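Local coordinates for DegV domain-containing protein Cgl2349/cg2579 (Corynebacterium glutamicum, PDB 3EGL) that binds long-chain fatty acids such as palmitate and may play a role in lipid transport or fatty acid metabolism, at residues P5-V10 with D25-N30; E206-A211 with V258-A263; S93-D98 with S122-Y127. All coordinates share one frame; numbering follows the deposited sequence.

Interaction 1: residues P5-V10 with D25-N30; sequences PVRVIV and DITVIN
Val8 O is the most firmly held polar atom, taking two hydrogen bonds and one weaker contact. Thr27 N donates to Val8 O at 2.9 Å, in the carbonyl plane, while a bridging water donates to the same oxygen at 2.6 Å and the CA-H of Ile26 leans in as a third. The bond belongs to a parallel strand pair closing the beta-alpha-beta unit of strand 7-11, helix 18-23 and strand 26-35. Farther along, Val10 N meets Thr27 O at 2.9 Å almost along its C=O axis, and Val10 O in turn accepts from Ile29 N. Where the pairing begins, water takes over. Asp25, whose positive phi ends the preceding helix in a Schellman motif, offers its carbonyl to two waters; one accepts from Val8 N, the other is the water on Val8 O. Arg7 bends at chi2 and chi3 to bring NH2 to the Asp25 carboxylate. This salt bridge is modelled too tightly for its geometry to be trusted in detail. Val8, Val10, Ile26 and Val28 share one face of the sheet, where Val10 CG2 touches both Ile26 CG2 and Val28 CG2 at 4.1 Å and helix 104-116 packs through Ala110 and Ala114. On the opposite face, Ile9 and Thr27 lie side by side against Gln57 of helix 47-60. Beyond them Ile29 crosses Ile9 obliquely, setting its CD1 3.7 Å from Ile9 CG2. The Thr27 hydroxyl, OG1, lies beside its own backbone N and donates to the Val8 O water at 2.7 Å.

Interaction 2: residues E206-A211 with V258-A263; sequences EPVFIA and VSAVFA
Val258 opens the contact with its CG1, anti to the backbone N, resting 4.0 Å from Ile210 CD1. At Ser259 the antiparallel pairing is at its straightest: its N donates to Ala211 O at 179°, and its O receives Ala211 N at 2.8 Å, a hydrogen-bonded pair. A water joins Ser259 OG to the same Ala211 O, and the serine side chain lies about 4 Å from the bound palmitate. Ala260 follows in a non-hydrogen-bonded pair with Ile210. Its small CB admits Ile210 CD1 to 3.4 Å, a tight fit reached because the isoleucine chain folds back at chi2 (-80°). The next hydrogen-bonded pair sets Val261 against Phe209, with Val261 N on Phe209 O at 2.9 Å and Phe209 N on Val261 O at 3.0 Å; beside these bonds Val261 CG2 meets the edge of the Phe209 ring at CD2. Past the strand, Phe262 turns its ring so that Val208 CG1 sits over one face, 4.0 Å from the centroid and offset toward the rim, a CH-pi contact. Ala263 N donates to a water, and Ala263 CB touches Glu206 CB at 3.6 Å. In the six-stranded mixed sheet, strand 255-261 runs between strands 209-215 and 137-142, while strand 237-242 flanks 209-215 on its other side. Met104 and Ala108 of helix 104-116 pack on the face carrying Ala211, Ser259 and Val261.

Interaction 3: residues S93-D98 with S122-Y127; sequences SVRVVD and SLQECY
Arg95 and Tyr127 both send CG anti to the backbone N (chi1 171° and 173°), so that the two side chains reach across the gap between strand and helix and meet at about a right angle. The arginine then bends at chi2 and chi3. Its CG passes 3.5 Å from Tyr127 CD1, and the guanidinium swings back over the ring, with Arg95 NH1 3.2 Å above the Tyr127 ring plane and offset toward the rim. In the resulting cation-pi contact Arg95 CZ lies 4.7 Å from the centroid of the Tyr127 ring. The two planes are inclined by 57°. Gln124, its chain bent at chi2, brings OE1 into the guanidinium plane, where Arg95 grips that single oxygen end-on: NH2 at 2.9 Å and NH1 at 3.1 Å. Both donors stand above the plane of the amide carbonyl instead of on a lone pair. Besides the neutral Gln124, Arg95 has an acidic partner: its NE forms a salt bridge with Asp92. In this alpha-beta-alpha sandwich, strand 94-97 is an outermost strand of the five-stranded sheet, and residues 123-127, which begin helix 123-133, run nearly parallel to it. Val94 and Val96 point away from this helix, and their side chains touch helix 78-86. Under the arginine, Leu123 CD2 touches Arg95 CB at 3.9 Å, and both residues also pack on Leu67 of the adjoining strand. Ser122 and Glu125 start the helix with a capping box: Ser122 OG accepts from Glu125 N, and Glu125 OE1 accepts from Ser122 N through its anti lone pair. At the far end a water accepts from Asp98 N and lies 2.8 Å from Tyr127 OH.

In the fold
Interactions 1 and 3 belong to one five-stranded sheet: strand 66-69 separates strand 7-11 from outermost strand 94-97. They touch where Val6 CG2 packs 3.6 Å from Leu123 N. Interaction 2 lies in the separate six-stranded sheet, its centre about 23 Å from each of the others. Helix 104-116 packs on both sheets, meeting the Val8 and Val10 face of interaction 1 and the Ser259 and Val261 face of interaction 2. Main-chain bonds dominate these two partly buried strand pairs, one parallel and one antiparallel. Interaction 3, a surface contact between strand and helix, is instead carried by side chains, with a cationic group, an amide and an aromatic ring.

Interaction 1: residues P5-V10 with D25-N30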
# COMPACT_ATOMS: atom_id res chain seq x y z
N PRO A 5 17.52 8.43 -15.23
CA PRO A 5 16.68 8.70 -14.08
C PRO A 5 16.86 7.65 -12.96
O PRO A 5 17.22 6.50 -13.23
CB PRO A 5 15.25 8.67 -14.64
CG PRO A 5 15.38 8.60 -16.09
CD PRO A 5 16.76 8.17 -16.46
N VAL A 6 16.66 8.10 -11.72
CA VAL A 6 16.50 7.22 -10.59
C VAL A 6 15.41 6.19 -10.89
O VAL A 6 14.41 6.49 -11.54
CB VAL A 6 16.12 8.04 -9.34
CG1 VAL A 6 15.44 7.15 -8.31
CG2 VAL A 6 17.35 8.82 -8.82
N ARG A 7 15.62 4.96 -10.43
CA ARG A 7 14.68 3.90 -10.74
C ARG A 7 13.87 3.55 -9.51
O ARG A 7 14.43 3.44 -8.42
CB ARG A 7 15.41 2.66 -11.26
CG ARG A 7 16.20 2.87 -12.56
CD ARG A 7 16.07 1.62 -13.38
NE ARG A 7 15.29 1.94 -14.53
CZ ARG A 7 14.19 1.34 -14.96
NH1 ARG A 7 13.68 0.30 -14.35
NH2 ARG A 7 13.63 1.83 -16.04
N VAL A 8 12.56 3.37 -9.70
CA VAL A 8 11.66 3.09 -8.58
C VAL A 8 11.16 1.64 -8.59
O VAL A 8 10.78 1.10 -9.63
CB VAL A 8 10.47 4.06 -8.59
CG1 VAL A 8 9.48 3.76 -7.43
CG2 VAL A 8 10.98 5.51 -8.51
N ILE A 9 11.18 1.02 -7.41
CA ILE A 9 10.79 -0.38 -7.24
C ILE A 9 9.84 -0.46 -6.07
O ILE A 9 10.10 0.13 -5.01
CB ILE A 9 12.01 -1.29 -6.89
CG1 ILE A 9 13.13 -1.09 -7.91
CG2 ILE A 9 11.60 -2.77 -6.88
CD1 ILE A 9 14.34 -2.12 -7.75
N VAL A 10 8.75 -1.20 -6.28
CA VAL A 10 7.81 -1.53 -5.21
C VAL A 10 7.59 -3.04 -5.26
O VAL A 10 8.07 -3.72 -6.15
CB VAL A 10 6.38 -0.83 -5.36
CG1 VAL A 10 6.51 0.65 -5.40
CG2 VAL A 10 5.66 -1.31 -6.62
N ASP A 25 7.34 3.04 -15.72
CA ASP A 25 8.62 2.35 -15.56
C ASP A 25 8.97 2.07 -14.07
O ASP A 25 10.13 2.18 -13.61
CB ASP A 25 9.71 3.15 -16.25
CG ASP A 25 10.88 2.32 -16.65
OD1 ASP A 25 10.85 1.08 -16.52
OD2 ASP A 25 11.88 2.90 -17.11
N ILE A 26 7.93 1.73 -13.32
CA ILE A 26 8.11 1.31 -11.95
C ILE A 26 8.25 -0.22 -11.97
O ILE A 26 7.42 -0.90 -12.56
CB ILE A 26 6.91 1.75 -11.09
CG1 ILE A 26 6.85 3.28 -11.02
CG2 ILE A 26 6.96 1.13 -9.68
CD1 ILE A 26 5.61 3.83 -10.34
N THR A 27 9.31 -0.73 -11.34
CA THR A 27 9.52 -2.15 -11.26
C THR A 27 8.67 -2.71 -10.11
O THR A 27 8.70 -2.18 -8.97
CB THR A 27 11.02 -2.47 -11.01
OG1 THR A 27 11.82 -1.83 -12.02
CG2 THR A 27 11.31 -3.97 -11.07
N VAL A 28 7.89 -3.75 -10.42
CA VAL A 28 7.09 -4.45 -9.41
C VAL A 28 7.68 -5.85 -9.05
O VAL A 28 7.89 -6.67 -9.93
CB VAL A 28 5.60 -4.53 -9.87
CG1 VAL A 28 4.71 -5.23 -8.80
CG2 VAL A 28 5.08 -3.10 -10.23
N ILE A 29 8.00 -6.11 -7.78
CA ILE A 29 8.40 -7.47 -7.38
C ILE A 29 7.26 -8.11 -6.64
O ILE A 29 6.79 -7.55 -5.65
CB ILE A 29 9.62 -7.51 -6.41
CG1 ILE A 29 10.63 -6.46 -6.77
CG2 ILE A 29 10.29 -8.92 -6.41
CD1 ILE A 29 11.58 -6.25 -5.67
N ASN A 30 6.85 -9.29 -7.06
CA ASN A 30 5.74 -9.99 -6.41
C ASN A 30 6.06 -10.66 -5.06
O ASN A 30 7.00 -11.45 -4.97
CB ASN A 30 5.15 -11.05 -7.36
CG ASN A 30 4.47 -10.42 -8.56
OD1 ASN A 30 4.10 -9.24 -8.54
ND2 ASN A 30 4.32 -11.18 -9.63
O HOH W 1 12.01 0.87 -11.93
O HOH W 2 11.24 4.08 -12.08

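Interaction 2: residues E206-A211 with V258-A263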
# COMPACT_ATOMS: atom_id res chain seq x y z
N GLU A 206 -10.45 20.12 1.69
CA GLU A 206 -9.50 20.13 0.58
C GLU A 206 -9.66 18.87 -0.27
O GLU A 206 -9.92 17.82 0.28
CB GLU A 206 -8.08 20.19 1.10
CG GLU A 206 -7.89 21.28 2.10
CD GLU A 206 -7.27 22.48 1.48
OE1 GLU A 206 -7.93 23.16 0.66
OE2 GLU A 206 -6.10 22.74 1.82
N PRO A 207 -9.50 18.99 -1.60
CA PRO A 207 -9.51 17.87 -2.54
C PRO A 207 -8.53 16.78 -2.13
O PRO A 207 -7.48 17.06 -1.59
CB PRO A 207 -9.04 18.50 -3.85
CG PRO A 207 -8.46 19.86 -3.45
CD PRO A 207 -9.32 20.27 -2.32
N VAL A 208 -8.91 15.55 -2.39
CA VAL A 208 -8.19 14.40 -1.95
C VAL A 208 -7.87 13.57 -3.18
O VAL A 208 -8.61 13.56 -4.15
CB VAL A 208 -9.11 13.53 -1.05
CG1 VAL A 208 -8.31 12.41 -0.38
CG2 VAL A 208 -9.80 14.39 0.01
N PHE A 209 -6.78 12.82 -3.14
CA PHE A 209 -6.62 11.80 -4.15
C PHE A 209 -6.96 10.41 -3.57
O PHE A 209 -6.45 10.04 -2.52
CB PHE A 209 -5.21 11.86 -4.75
CG PHE A 209 -4.82 10.63 -5.52
CD1 PHE A 209 -5.11 10.52 -6.87
CD2 PHE A 209 -4.17 9.57 -4.89
CE1 PHE A 209 -4.74 9.39 -7.60
CE2 PHE A 209 -3.81 8.43 -5.61
CZ PHE A 209 -4.10 8.34 -6.97
N ILE A 210 -7.81 9.64 -4.26
CA ILE A 210 -8.29 8.37 -3.73
C ILE A 210 -8.12 7.17 -4.64
O ILE A 210 -8.52 7.17 -5.80
CB ILE A 210 -9.83 8.43 -3.42
CG1 ILE A 210 -10.17 9.54 -2.44
CG2 ILE A 210 -10.33 7.08 -2.87
CD1 ILE A 210 -9.91 9.15 -0.99
N ALA A 211 -7.62 6.09 -4.06
CA ALA A 211 -7.52 4.84 -4.78
C ALA A 211 -8.38 3.81 -4.06
O ALA A 211 -8.16 3.51 -2.86
CB ALA A 211 -6.07 4.40 -4.87
N VAL A 258 -9.62 1.86 0.93
CA VAL A 258 -9.55 3.24 0.50
C VAL A 258 -8.16 3.75 0.87
O VAL A 258 -7.82 3.82 2.04
CB VAL A 258 -10.63 4.10 1.19
CG1 VAL A 258 -10.38 5.62 0.93
CG2 VAL A 258 -11.99 3.72 0.69
N SER A 259 -7.34 4.06 -0.15
CA SER A 259 -6.02 4.68 0.08
C SER A 259 -6.18 6.12 -0.35
O SER A 259 -6.61 6.40 -1.48
CB SER A 259 -4.94 4.01 -0.75
OG SER A 259 -4.99 2.58 -0.65
N ALA A 260 -5.87 7.04 0.56
CA ALA A 260 -6.11 8.44 0.28
C ALA A 260 -4.87 9.26 0.53
O ALA A 260 -4.14 9.00 1.49
CB ALA A 260 -7.25 8.95 1.15
N VAL A 261 -4.62 10.24 -0.32
CA VAL A 261 -3.54 11.21 -0.06
C VAL A 261 -4.17 12.57 0.10
O VAL A 261 -4.93 12.98 -0.76
CB VAL A 261 -2.53 11.26 -1.25
CG1 VAL A 261 -1.38 12.29 -0.96
CG2 VAL A 261 -1.98 9.82 -1.57
N PHE A 262 -3.87 13.26 1.19
CA PHE A 262 -4.57 14.49 1.57
C PHE A 262 -3.68 15.71 1.39
O PHE A 262 -2.49 15.57 1.13
CB PHE A 262 -5.08 14.41 3.01
CG PHE A 262 -6.11 13.32 3.23
CD1 PHE A 262 -7.48 13.59 3.09
CD2 PHE A 262 -5.72 12.03 3.57
CE1 PHE A 262 -8.45 12.59 3.29
CE2 PHE A 262 -6.67 11.00 3.78
CZ PHE A 262 -8.06 11.29 3.64
N ALA A 263 -4.28 16.89 1.53
CA ALA A 263 -3.57 18.17 1.44
C ALA A 263 -2.55 18.30 2.56
O ALA A 263 -1.43 18.72 2.32
CB ALA A 263 -4.55 19.36 1.48
O HOH W 3 -7.27 16.90 1.49
O HOH W 4 -6.69 1.01 -1.87

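Interaction 3: residues S93-D98 with S122-Y127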
# COMPACT_ATOMS: atom_id res chain seq x y z
N SER A 93 23.38 3.63 -2.83
CA SER A 93 22.95 3.30 -4.19
C SER A 93 21.49 2.92 -4.17
O SER A 93 20.77 3.17 -5.13
CB SER A 93 23.71 2.09 -4.70
OG SER A 93 25.10 2.37 -4.79
N VAL A 94 21.08 2.25 -3.10
CA VAL A 94 19.73 1.83 -2.91
C VAL A 94 19.17 2.50 -1.67
O VAL A 94 19.68 2.28 -0.54
CB VAL A 94 19.59 0.29 -2.71
CG1 VAL A 94 18.08 -0.07 -2.50
CG2 VAL A 94 20.16 -0.45 -3.88
N ARG A 95 18.12 3.30 -1.85
CA ARG A 95 17.49 3.90 -0.73
C ARG A 95 16.15 3.18 -0.42
O ARG A 95 15.23 3.19 -1.25
CB ARG A 95 17.28 5.36 -1.03
CG ARG A 95 16.43 6.07 -0.01
CD ARG A 95 17.23 6.56 1.16
NE ARG A 95 18.35 7.43 0.77
CZ ARG A 95 18.39 8.75 0.96
NH1 ARG A 95 17.34 9.36 1.52
NH2 ARG A 95 19.47 9.46 0.60
N VAL A 96 16.05 2.56 0.75
CA VAL A 96 14.83 1.86 1.19
C VAL A 96 13.92 2.81 2.02
O VAL A 96 14.29 3.23 3.10
CB VAL A 96 15.16 0.61 2.07
CG1 VAL A 96 13.88 -0.13 2.45
CG2 VAL A 96 16.09 -0.31 1.34
N VAL A 97 12.74 3.11 1.52
CA VAL A 97 11.82 3.99 2.23
C VAL A 97 11.22 3.14 3.35
O VAL A 97 10.82 1.98 3.11
CB VAL A 97 10.71 4.51 1.28
CG1 VAL A 97 9.66 5.43 2.00
CG2 VAL A 97 11.31 5.23 0.11
N ASP A 98 11.19 3.67 4.58
CA ASP A 98 10.50 2.92 5.67
C ASP A 98 9.02 3.32 5.64
O ASP A 98 8.66 4.30 6.26
CB ASP A 98 11.11 3.25 7.04
CG ASP A 98 10.54 2.39 8.17
OD1 ASP A 98 9.52 1.73 7.92
OD2 ASP A 98 11.12 2.35 9.29
N SER A 122 17.23 14.00 -8.04
CA SER A 122 18.19 13.11 -7.37
C SER A 122 17.47 12.06 -6.50
O SER A 122 16.27 12.17 -6.20
CB SER A 122 19.12 13.94 -6.52
OG SER A 122 18.42 14.42 -5.39
N LEU A 123 18.19 11.00 -6.14
CA LEU A 123 17.68 10.00 -5.21
C LEU A 123 17.11 10.65 -3.92
O LEU A 123 15.94 10.40 -3.57
CB LEU A 123 18.75 8.93 -4.90
CG LEU A 123 18.33 7.69 -4.10
CD1 LEU A 123 17.17 6.91 -4.75
CD2 LEU A 123 19.56 6.73 -3.88
N GLN A 124 17.90 11.47 -3.23
CA GLN A 124 17.42 12.16 -2.02
C GLN A 124 16.06 12.87 -2.30
O GLN A 124 15.13 12.79 -1.48
CB GLN A 124 18.45 13.20 -1.50
CG GLN A 124 17.97 13.97 -0.27
CD GLN A 124 17.74 13.03 0.94
OE1 GLN A 124 18.55 12.15 1.21
NE2 GLN A 124 16.61 13.21 1.64
N GLU A 125 15.94 13.52 -3.45
CA GLU A 125 14.72 14.28 -3.80
C GLU A 125 13.54 13.39 -4.11
O GLU A 125 12.41 13.72 -3.71
CB GLU A 125 14.98 15.24 -4.96
CG GLU A 125 15.97 16.37 -4.60
CD GLU A 125 16.51 17.15 -5.83
OE1 GLU A 125 16.59 16.63 -6.95
OE2 GLU A 125 16.87 18.32 -5.66
N CYS A 126 13.78 12.26 -4.80
CA CYS A 126 12.70 11.32 -5.01
C CYS A 126 12.32 10.73 -3.66
O CYS A 126 11.13 10.55 -3.38
CB CYS A 126 13.10 10.22 -5.98
SG CYS A 126 13.47 10.86 -7.63
N TYR A 127 13.33 10.48 -2.82
CA TYR A 127 13.07 9.98 -1.46
C TYR A 127 12.13 10.94 -0.71
O TYR A 127 11.10 10.52 -0.17
CB TYR A 127 14.40 9.81 -0.67
CG TYR A 127 14.16 9.46 0.76
CD1 TYR A 127 13.91 8.13 1.14
CD2 TYR A 127 14.15 10.46 1.76
CE1 TYR A 127 13.64 7.78 2.49
CE2 TYR A 127 13.89 10.15 3.09
CZ TYR A 127 13.64 8.78 3.46
OH TYR A 127 13.38 8.44 4.78
O HOH W 5 11.51 6.39 5.32